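Long-range contacts in response regulator receiver protein (PDB 2RDM), which is of unknown specific function but, as a CheY-like receiver domain, probably takes part in two-component signalling by accepting a phosphoryl group: residues A[39-44]-A[67-72]; A[6-11]-A[53-58]; A[22-27]-A[111-116]. The protein carries 1 engineered substitution. One frame throughout, in Å; residues are numbered along the deposited sequence.

Overall arrangement
The three contacts form a sandwich across the doubly wound receiver fold, a parallel five-stranded sheet with helices on both faces. Interaction 2 pairs strands 7-11 and 53-57 at its middle, with its centre about 3 Å from that of the chain. Interaction 1 joins helices 38-46 and 66-76 on one face, and interaction 3 joins helices 15-27 and 110-122 on the other; their centres are about 10 and 11 Å from that of interaction 2, and about 21 Å apart. Along the chain both segments of interaction 1 fall between those of interaction 3, whereas interaction 2 alternates with both. Both helix pairs touch the strand contact, which includes the predicted phosphorylation site.

Interaction 1 (A[39-44]-A[67-72]); sequences AKAIEM and WQVARV. Engineered in segment 39-44: M44 (natural residue Leu).
I42 reaches across to V69 and V72, joining two neighbouring helices on one face of the CheY-like receiver fold. Helices 38-46 and 66-76 run almost exactly side by side in the same direction, their segment axes 3° apart and 9.4 Å from each other. With chi1 at -71°, I42 CG1 lies anti to its own carbonyl carbon, and from there it touches V72 CG2 at 3.9 Å and the backbone of the opposite helix at V69 CA, 4.0 Å away. The other branch, I42 CG2, meets V72 CG1 at 4.0 Å, so V72 presents a methyl to each arm of a side chain that crosses it at about a right angle. Nearer the sheet, A41 CB packs on V69 CG1 at 3.9 Å. Every one of these meetings is apolar. Behind them, P64 touches I42 from the loop leading into helix 66-76, and D65 OD1 accepts a hydrogen bond from Q68 N. A70 packs on I82 and Y84 of strand 82-86, seating its helix on the sheet, while R71 NH1 is hydrogen-bonded to S95 O of the second subunit. On the side of helix 38-46 the same A41 CB rests on A11 CB of strand 7-11.

Interaction 2 (A[6-11]-A[53-58]); sequences VTILLA and GVVTDI
I8 holds CG1 anti to its carbonyl carbon (chi1 -58°), leaving CG2 anti to the backbone N, while V55 has CG1 anti to its own N (chi1 -180°); the two CG2 methyls then meet at 3.7 Å. The other methyl, V55 CG1, lies 3.8 Å from L10 CD1, so each methyl of V55 has its own partner on the neighbouring strand. I8 CD1 turns back over G53 CA. Beneath runs the ladder of two adjacent strands in the parallel sheet of the CheY-like receiver fold: L9 N donates to G53 O, V55 N to L9 O, A11 N to V55 O and D57 N to A11 O. The last bond, 2.9 Å from D57 N to A11 O and nearly straight, anchors the predicted phosphoacceptor of this family at the C-terminal end of its strand. D57 OD2 is hydrogen-bonded to D13 N, and a glycerol, probably from the crystallisation liquor, lies about 3 Å from the D57 side chain (nearest atoms). T56 OG1 donates to D57 O at 3.1 Å and touches A11 CB. An alanine at T56 would probably leave D57 O without this side-chain donor and open a gap beside A11 CB. Strand 31-35 flanks 7-11 and strand 82-86 flanks 53-57; L9 and A11 face helix 38-46, whereas I8 and L10 meet helix 15-27 and V55 meets L113 of helix 110-122.

Interaction 3 (A[22-27]-A[111-116]); sequences ESTLTD and AQLITA
T24 and L25 meet I114 and L113 through aliphatic carbons. I114 CD1 touches two partners, 3.8 Å from T24 CG2 and 3.7 Å from L25 CD2. T24 approaches it obliquely, its CG2 lying also 3.9 Å from I114 CG1; L25 and I114 instead lie alongside, pointing opposite ways. L113 makes looser contacts, its CD2 standing 4.2 Å from T24 CG2 and 4.4 Å from L25 CG. The threonine divides its two branches: chi1 of -66° places OG1 anti to the carbonyl carbon, where it is hydrogen-bonded to D20 O one turn earlier in its own helix, and leaves CG2 to face helix 110-122.

These are the first and last helices of the receiver fold, lying next to each other on one face of its central parallel sheet. Their segment axes come within 10.1 Å and make an angle of 56°, and the backbones come nearest at L25 and I114, with 6.9 Å between L25 CA and I114 CA. Toward the sheet, L25 packs on I8 of strand 7-11 and V32 of strand 31-35, and L113 on L104 of strand 102-105.

Among the polar groups, A111 O is held by two donors of T115, with OG1 at 2.9 Å and the backbone N arriving from opposite faces of the carbonyl plane; OG1 lies well above that plane, 39° out of it. On the outer side of helix 110-122, Q112 O accepts a hydrogen bond from N122 ND2 of the fourth subunit, whose S118 packs against A111 and T115, while I114 touches A111 of the third subunit.

Interaction 1 (A[39-44]-A[67-72])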
loop_
_atom_site.group_PDB
_atom_site.type_symbol
_atom_site.label_atom_id
_atom_site.label_comp_id
_atom_site.label_asym_id
_atom_site.label_seq_id
_atom_site.Cartn_x
_atom_site.Cartn_y
_atom_site.Cartn_z
ATOM N N ALA A 39 -10.448 -28.184 -13.484
ATOM C CA ALA A 39 -10.669 -29.442 -12.763
ATOM C C ALA A 39 -9.356 -30.095 -12.386
ATOM O O ALA A 39 -9.204 -30.569 -11.256
ATOM C CB ALA A 39 -11.532 -30.419 -13.590
ATOM N N LYS A 40 -8.410 -30.101 -13.330
ATOM C CA LYS A 40 -7.087 -30.686 -13.100
ATOM C C LYS A 40 -6.287 -29.854 -12.098
ATOM O O LYS A 40 -5.591 -30.402 -11.237
ATOM C CB LYS A 40 -6.328 -30.850 -14.424
ATOM C CG LYS A 40 -6.826 -32.019 -15.300
ATOM C CD LYS A 40 -6.411 -31.852 -16.765
ATOM C CE LYS A 40 -6.773 -33.074 -17.603
ATOM N NZ LYS A 40 -6.341 -32.927 -19.029
ATOM N N ALA A 41 -6.398 -28.531 -12.203
ATOM C CA ALA A 41 -5.752 -27.635 -11.222
ATOM C C ALA A 41 -6.247 -27.887 -9.787
ATOM O O ALA A 41 -5.446 -27.982 -8.844
ATOM C CB ALA A 41 -5.955 -26.177 -11.619
ATOM N N ILE A 42 -7.558 -28.019 -9.624
ATOM C CA ILE A 42 -8.169 -28.265 -8.297
ATOM C C ILE A 42 -7.734 -29.628 -7.726
ATOM O O ILE A 42 -7.371 -29.730 -6.552
ATOM C CB ILE A 42 -9.711 -28.104 -8.368
ATOM C CG1 ILE A 42 -10.053 -26.620 -8.547
ATOM C CG2 ILE A 42 -10.420 -28.672 -7.123
ATOM C CD1 ILE A 42 -11.462 -26.338 -8.986
ATOM N N GLU A 43 -7.708 -30.642 -8.586
ATOM C CA GLU A 43 -7.224 -31.972 -8.209
ATOM C C GLU A 43 -5.792 -31.905 -7.675
ATOM O O GLU A 43 -5.500 -32.463 -6.617
ATOM C CB GLU A 43 -7.314 -32.935 -9.392
ATOM C CG GLU A 43 -6.908 -34.367 -9.059
ATOM C CD GLU A 43 -7.064 -35.297 -10.248
ATOM O OE1 GLU A 43 -6.366 -35.091 -11.258
ATOM O OE2 GLU A 43 -7.887 -36.233 -10.174
HETATM N N MSE A 44 -4.948 -31.188 -8.380
HETATM C CA MSE A 44 -3.603 -31.003 -7.956
HETATM C C MSE A 44 -3.492 -30.275 -6.629
HETATM O O MSE A 44 -2.768 -30.683 -5.762
HETATM C CB MSE A 44 -2.807 -30.333 -9.050
HETATM C CG MSE A 44 -1.374 -30.275 -8.793
HETATM SE SE MSE A 44 -0.424 -31.931 -8.979
HETATM C CE MSE A 44 -1.579 -32.766 -10.121
ATOM N N TRP A 67 -12.001 -18.700 -11.389
ATOM C CA TRP A 67 -12.453 -18.089 -10.132
ATOM C C TRP A 67 -12.566 -19.163 -9.056
ATOM O O TRP A 67 -12.132 -18.972 -7.910
ATOM C CB TRP A 67 -13.801 -17.374 -10.287
ATOM C CG TRP A 67 -13.900 -16.401 -11.437
ATOM C CD1 TRP A 67 -14.812 -16.429 -12.460
ATOM C CD2 TRP A 67 -13.078 -15.254 -11.667
ATOM N NE1 TRP A 67 -14.603 -15.365 -13.306
ATOM C CE2 TRP A 67 -13.544 -14.628 -12.836
ATOM C CE3 TRP A 67 -11.997 -14.683 -10.984
ATOM C CZ2 TRP A 67 -12.956 -13.475 -13.351
ATOM C CZ3 TRP A 67 -11.404 -13.553 -11.502
ATOM C CH2 TRP A 67 -11.893 -12.948 -12.676
ATOM N N GLN A 68 -13.114 -20.309 -9.458
ATOM C CA GLN A 68 -13.280 -21.424 -8.539
ATOM C C GLN A 68 -11.949 -22.080 -8.181
ATOM O O GLN A 68 -11.743 -22.492 -7.022
ATOM C CB GLN A 68 -14.282 -22.440 -9.081
ATOM C CG GLN A 68 -14.738 -23.472 -8.056
ATOM C CD GLN A 68 -14.984 -22.904 -6.655
ATOM O OE1 GLN A 68 -15.726 -21.937 -6.471
ATOM N NE2 GLN A 68 -14.379 -23.533 -5.659
ATOM N N VAL A 69 -11.022 -22.128 -9.145
ATOM C CA VAL A 69 -9.659 -22.640 -8.895
ATOM C C VAL A 69 -9.008 -21.845 -7.765
ATOM O O VAL A 69 -8.442 -22.425 -6.827
ATOM C CB VAL A 69 -8.739 -22.577 -10.159
ATOM C CG1 VAL A 69 -7.300 -23.005 -9.807
ATOM C CG2 VAL A 69 -9.274 -23.483 -11.252
ATOM N N ALA A 70 -9.118 -20.520 -7.850
ATOM C CA ALA A 70 -8.501 -19.639 -6.848
ATOM C C ALA A 70 -9.103 -19.811 -5.446
ATOM O O ALA A 70 -8.382 -19.756 -4.443
ATOM C CB ALA A 70 -8.581 -18.188 -7.313
ATOM N N ARG A 71 -10.415 -20.033 -5.379
ATOM C CA ARG A 71 -11.105 -20.258 -4.107
ATOM C C ARG A 71 -10.585 -21.512 -3.440
ATOM O O ARG A 71 -10.287 -21.493 -2.246
ATOM C CB ARG A 71 -12.618 -20.341 -4.293
ATOM C CG ARG A 71 -13.193 -19.065 -4.839
ATOM C CD ARG A 71 -14.682 -18.884 -4.561
ATOM N NE ARG A 71 -15.236 -17.979 -5.565
ATOM C CZ ARG A 71 -15.080 -16.658 -5.548
ATOM N NH1 ARG A 71 -14.405 -16.068 -4.549
ATOM N NH2 ARG A 71 -15.603 -15.927 -6.526
ATOM N N VAL A 72 -10.450 -22.586 -4.222
ATOM C CA VAL A 72 -9.888 -23.849 -3.707
ATOM C C VAL A 72 -8.454 -23.646 -3.204
ATOM O O VAL A 72 -8.112 -24.064 -2.085
ATOM C CB VAL A 72 -9.954 -24.973 -4.757
ATOM C CG1 VAL A 72 -9.268 -26.222 -4.244
ATOM C CG2 VAL A 72 -11.407 -25.285 -5.092
#

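Interaction 2 (A[6-11]-A[53-58])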
loop_
_atom_site.group_PDB
_atom_site.type_symbol
_atom_site.label_atom_id
_atom_site.label_comp_id
_atom_site.label_asym_id
_atom_site.label_seq_id
_atom_site.Cartn_x
_atom_site.Cartn_y
_atom_site.Cartn_z
ATOM N N VAL A 6 10.634 -23.129 -6.030
ATOM C CA VAL A 6 9.310 -22.570 -5.850
ATOM C C VAL A 6 8.453 -23.137 -6.961
ATOM O O VAL A 6 8.796 -23.013 -8.132
ATOM C CB VAL A 6 9.346 -21.020 -5.953
ATOM C CG1 VAL A 6 7.928 -20.416 -5.902
ATOM C CG2 VAL A 6 10.209 -20.443 -4.848
ATOM N N THR A 7 7.327 -23.737 -6.596
ATOM C CA THR A 7 6.464 -24.394 -7.575
ATOM C C THR A 7 5.230 -23.565 -7.910
ATOM O O THR A 7 4.470 -23.173 -7.020
ATOM C CB THR A 7 6.019 -25.780 -7.063
ATOM O OG1 THR A 7 7.182 -26.543 -6.710
ATOM C CG2 THR A 7 5.225 -26.530 -8.134
ATOM N N ILE A 8 5.011 -23.338 -9.204
ATOM C CA ILE A 8 3.849 -22.605 -9.651
ATOM C C ILE A 8 2.908 -23.557 -10.395
ATOM O O ILE A 8 3.331 -24.264 -11.308
ATOM C CB ILE A 8 4.255 -21.431 -10.564
ATOM C CG1 ILE A 8 5.224 -20.466 -9.835
ATOM C CG2 ILE A 8 3.041 -20.721 -11.077
ATOM C CD1 ILE A 8 4.677 -19.825 -8.576
ATOM N N LEU A 9 1.650 -23.606 -9.952
ATOM C CA LEU A 9 0.633 -24.353 -10.659
ATOM C C LEU A 9 0.151 -23.415 -11.734
ATOM O O LEU A 9 -0.338 -22.330 -11.423
ATOM C CB LEU A 9 -0.516 -24.716 -9.727
ATOM C CG LEU A 9 -1.674 -25.547 -10.303
ATOM C CD1 LEU A 9 -1.194 -26.855 -10.948
ATOM C CD2 LEU A 9 -2.720 -25.814 -9.242
ATOM N N LEU A 10 0.285 -23.842 -12.987
ATOM C CA LEU A 10 -0.138 -23.054 -14.132
ATOM C C LEU A 10 -1.267 -23.777 -14.854
ATOM O O LEU A 10 -1.083 -24.906 -15.309
ATOM C CB LEU A 10 1.047 -22.829 -15.075
ATOM C CG LEU A 10 0.804 -22.223 -16.460
ATOM C CD1 LEU A 10 0.408 -20.746 -16.364
ATOM C CD2 LEU A 10 2.039 -22.379 -17.338
ATOM N N ALA A 11 -2.424 -23.129 -14.962
ATOM C CA ALA A 11 -3.595 -23.739 -15.585
ATOM C C ALA A 11 -4.027 -22.933 -16.800
ATOM O O ALA A 11 -4.570 -21.835 -16.654
ATOM C CB ALA A 11 -4.758 -23.856 -14.568
ATOM N N GLY A 53 2.247 -21.029 -5.628
ATOM C CA GLY A 53 1.519 -19.932 -6.242
ATOM C C GLY A 53 0.714 -20.500 -7.376
ATOM O O GLY A 53 0.993 -21.608 -7.845
ATOM N N VAL A 54 -0.283 -19.754 -7.828
ATOM C CA VAL A 54 -1.197 -20.285 -8.817
ATOM C C VAL A 54 -1.391 -19.231 -9.905
ATOM O O VAL A 54 -1.728 -18.095 -9.597
ATOM C CB VAL A 54 -2.570 -20.671 -8.183
ATOM C CG1 VAL A 54 -3.569 -21.089 -9.259
ATOM C CG2 VAL A 54 -2.408 -21.792 -7.132
ATOM N N VAL A 55 -1.123 -19.619 -11.146
ATOM C CA VAL A 55 -1.380 -18.776 -12.318
ATOM C C VAL A 55 -2.436 -19.478 -13.171
ATOM O O VAL A 55 -2.149 -20.530 -13.758
ATOM C CB VAL A 55 -0.096 -18.553 -13.150
ATOM C CG1 VAL A 55 -0.385 -17.686 -14.333
ATOM C CG2 VAL A 55 0.991 -17.868 -12.328
ATOM N N THR A 56 -3.632 -18.889 -13.263
ATOM C CA THR A 56 -4.779 -19.586 -13.864
ATOM C C THR A 56 -5.568 -18.730 -14.851
ATOM O O THR A 56 -5.806 -17.558 -14.594
ATOM C CB THR A 56 -5.750 -20.186 -12.772
ATOM O OG1 THR A 56 -6.820 -20.925 -13.395
ATOM C CG2 THR A 56 -6.360 -19.100 -11.862
ATOM N N ASP A 57 -5.987 -19.343 -15.962
ATOM C CA ASP A 57 -7.025 -18.764 -16.847
ATOM C C ASP A 57 -8.344 -18.543 -16.127
ATOM O O ASP A 57 -8.642 -19.237 -15.171
ATOM C CB ASP A 57 -7.373 -19.725 -17.984
ATOM C CG ASP A 57 -6.276 -19.893 -18.984
ATOM O OD1 ASP A 57 -5.196 -19.287 -18.818
ATOM O OD2 ASP A 57 -6.512 -20.656 -19.949
ATOM N N ILE A 58 -9.178 -17.646 -16.654
ATOM C CA ILE A 58 -10.532 -17.480 -16.131
ATOM C C ILE A 58 -11.459 -18.545 -16.719
ATOM O O ILE A 58 -12.203 -19.198 -15.987
ATOM C CB ILE A 58 -11.093 -16.048 -16.415
ATOM C CG1 ILE A 58 -10.299 -15.000 -15.633
ATOM C CG2 ILE A 58 -12.584 -15.947 -16.080
ATOM C CD1 ILE A 58 -9.920 -15.462 -14.255
#

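Interaction 3 (A[22-27]-A[111-116])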
loop_
_atom_site.group_PDB
_atom_site.type_symbol
_atom_site.label_atom_id
_atom_site.label_comp_id
_atom_site.label_asym_id
_atom_site.label_seq_id
_atom_site.Cartn_x
_atom_site.Cartn_y
_atom_site.Cartn_z
ATOM N N GLU A 22 4.778 -21.296 -19.431
ATOM C CA GLU A 22 5.609 -22.276 -18.727
ATOM C C GLU A 22 7.092 -21.952 -18.843
ATOM O O GLU A 22 7.794 -21.940 -17.832
ATOM C CB GLU A 22 5.338 -23.703 -19.228
ATOM C CG GLU A 22 6.153 -24.790 -18.540
ATOM C CD GLU A 22 5.598 -26.192 -18.764
ATOM O OE1 GLU A 22 4.760 -26.391 -19.677
ATOM O OE2 GLU A 22 6.004 -27.099 -18.011
ATOM N N SER A 23 7.561 -21.691 -20.067
ATOM C CA SER A 23 8.983 -21.404 -20.292
ATOM C C SER A 23 9.406 -20.060 -19.708
ATOM O O SER A 23 10.522 -19.935 -19.215
ATOM C CB SER A 23 9.360 -21.494 -21.772
ATOM O OG SER A 23 8.531 -20.661 -22.558
ATOM N N THR A 24 8.507 -19.073 -19.759
ATOM C CA THR A 24 8.703 -17.784 -19.081
ATOM C C THR A 24 8.963 -17.997 -17.592
ATOM O O THR A 24 9.942 -17.490 -17.045
ATOM C CB THR A 24 7.491 -16.837 -19.301
ATOM O OG1 THR A 24 7.424 -16.477 -20.683
ATOM C CG2 THR A 24 7.605 -15.562 -18.470
ATOM N N LEU A 25 8.114 -18.802 -16.956
ATOM C CA LEU A 25 8.262 -19.067 -15.533
ATOM C C LEU A 25 9.493 -19.919 -15.198
ATOM O O LEU A 25 10.165 -19.658 -14.196
ATOM C CB LEU A 25 6.974 -19.669 -14.951
ATOM C CG LEU A 25 5.730 -18.766 -14.910
ATOM C CD1 LEU A 25 4.449 -19.583 -14.786
ATOM C CD2 LEU A 25 5.830 -17.736 -13.782
ATOM N N THR A 26 9.805 -20.923 -16.024
ATOM C CA THR A 26 11.017 -21.731 -15.767
ATOM C C THR A 26 12.316 -20.952 -15.982
ATOM O O THR A 26 13.282 -21.154 -15.244
ATOM C CB THR A 26 11.059 -23.064 -16.545
ATOM O OG1 THR A 26 10.943 -22.805 -17.943
ATOM C CG2 THR A 26 9.941 -23.990 -16.098
ATOM N N ASP A 27 12.328 -20.041 -16.955
ATOM C CA ASP A 27 13.482 -19.141 -17.160
ATOM C C ASP A 27 13.757 -18.251 -15.948
ATOM O O ASP A 27 14.915 -17.972 -15.632
ATOM C CB ASP A 27 13.296 -18.261 -18.402
ATOM C CG ASP A 27 13.394 -19.043 -19.700
ATOM O OD1 ASP A 27 13.928 -20.171 -19.697
ATOM O OD2 ASP A 27 12.920 -18.527 -20.732
ATOM N N ALA A 111 7.714 -9.957 -18.579
ATOM C CA ALA A 111 8.120 -9.177 -17.407
ATOM C C ALA A 111 6.951 -8.940 -16.454
ATOM O O ALA A 111 7.096 -9.080 -15.244
ATOM C CB ALA A 111 8.723 -7.855 -17.839
ATOM N N GLN A 112 5.787 -8.589 -17.001
ATOM C CA GLN A 112 4.609 -8.363 -16.187
ATOM C C GLN A 112 4.199 -9.623 -15.428
ATOM O O GLN A 112 3.804 -9.543 -14.267
ATOM C CB GLN A 112 3.458 -7.930 -17.074
ATOM C CG GLN A 112 3.417 -6.450 -17.365
ATOM C CD GLN A 112 2.408 -6.154 -18.449
ATOM O OE1 GLN A 112 2.730 -6.224 -19.634
ATOM N NE2 GLN A 112 1.188 -5.846 -18.056
ATOM N N LEU A 113 4.278 -10.778 -16.091
ATOM C CA LEU A 113 3.862 -12.024 -15.469
ATOM C C LEU A 113 4.797 -12.338 -14.296
ATOM O O LEU A 113 4.341 -12.662 -13.191
ATOM C CB LEU A 113 3.865 -13.174 -16.475
ATOM C CG LEU A 113 3.657 -14.598 -15.924
ATOM C CD1 LEU A 113 2.370 -14.727 -15.101
ATOM C CD2 LEU A 113 3.655 -15.598 -17.074
ATOM N N ILE A 114 6.089 -12.211 -14.555
ATOM C CA ILE A 114 7.136 -12.544 -13.571
ATOM C C ILE A 114 7.105 -11.602 -12.354
ATOM O O ILE A 114 7.243 -12.045 -11.200
ATOM C CB ILE A 114 8.536 -12.520 -14.249
ATOM C CG1 ILE A 114 8.689 -13.667 -15.273
ATOM C CG2 ILE A 114 9.639 -12.596 -13.220
ATOM C CD1 ILE A 114 8.174 -15.031 -14.801
ATOM N N THR A 115 6.949 -10.307 -12.623
ATOM C CA THR A 115 6.797 -9.291 -11.588
ATOM C C THR A 115 5.577 -9.572 -10.713
ATOM O O THR A 115 5.678 -9.533 -9.509
ATOM C CB THR A 115 6.730 -7.862 -12.197
ATOM O OG1 THR A 115 7.959 -7.600 -12.893
ATOM C CG2 THR A 115 6.555 -6.834 -11.102
ATOM N N ALA A 116 4.438 -9.898 -11.326
ATOM C CA ALA A 116 3.227 -10.207 -10.581
ATOM C C ALA A 116 3.432 -11.395 -9.653
ATOM O O ALA A 116 3.113 -11.320 -8.467
ATOM C CB ALA A 116 2.067 -10.491 -11.546
#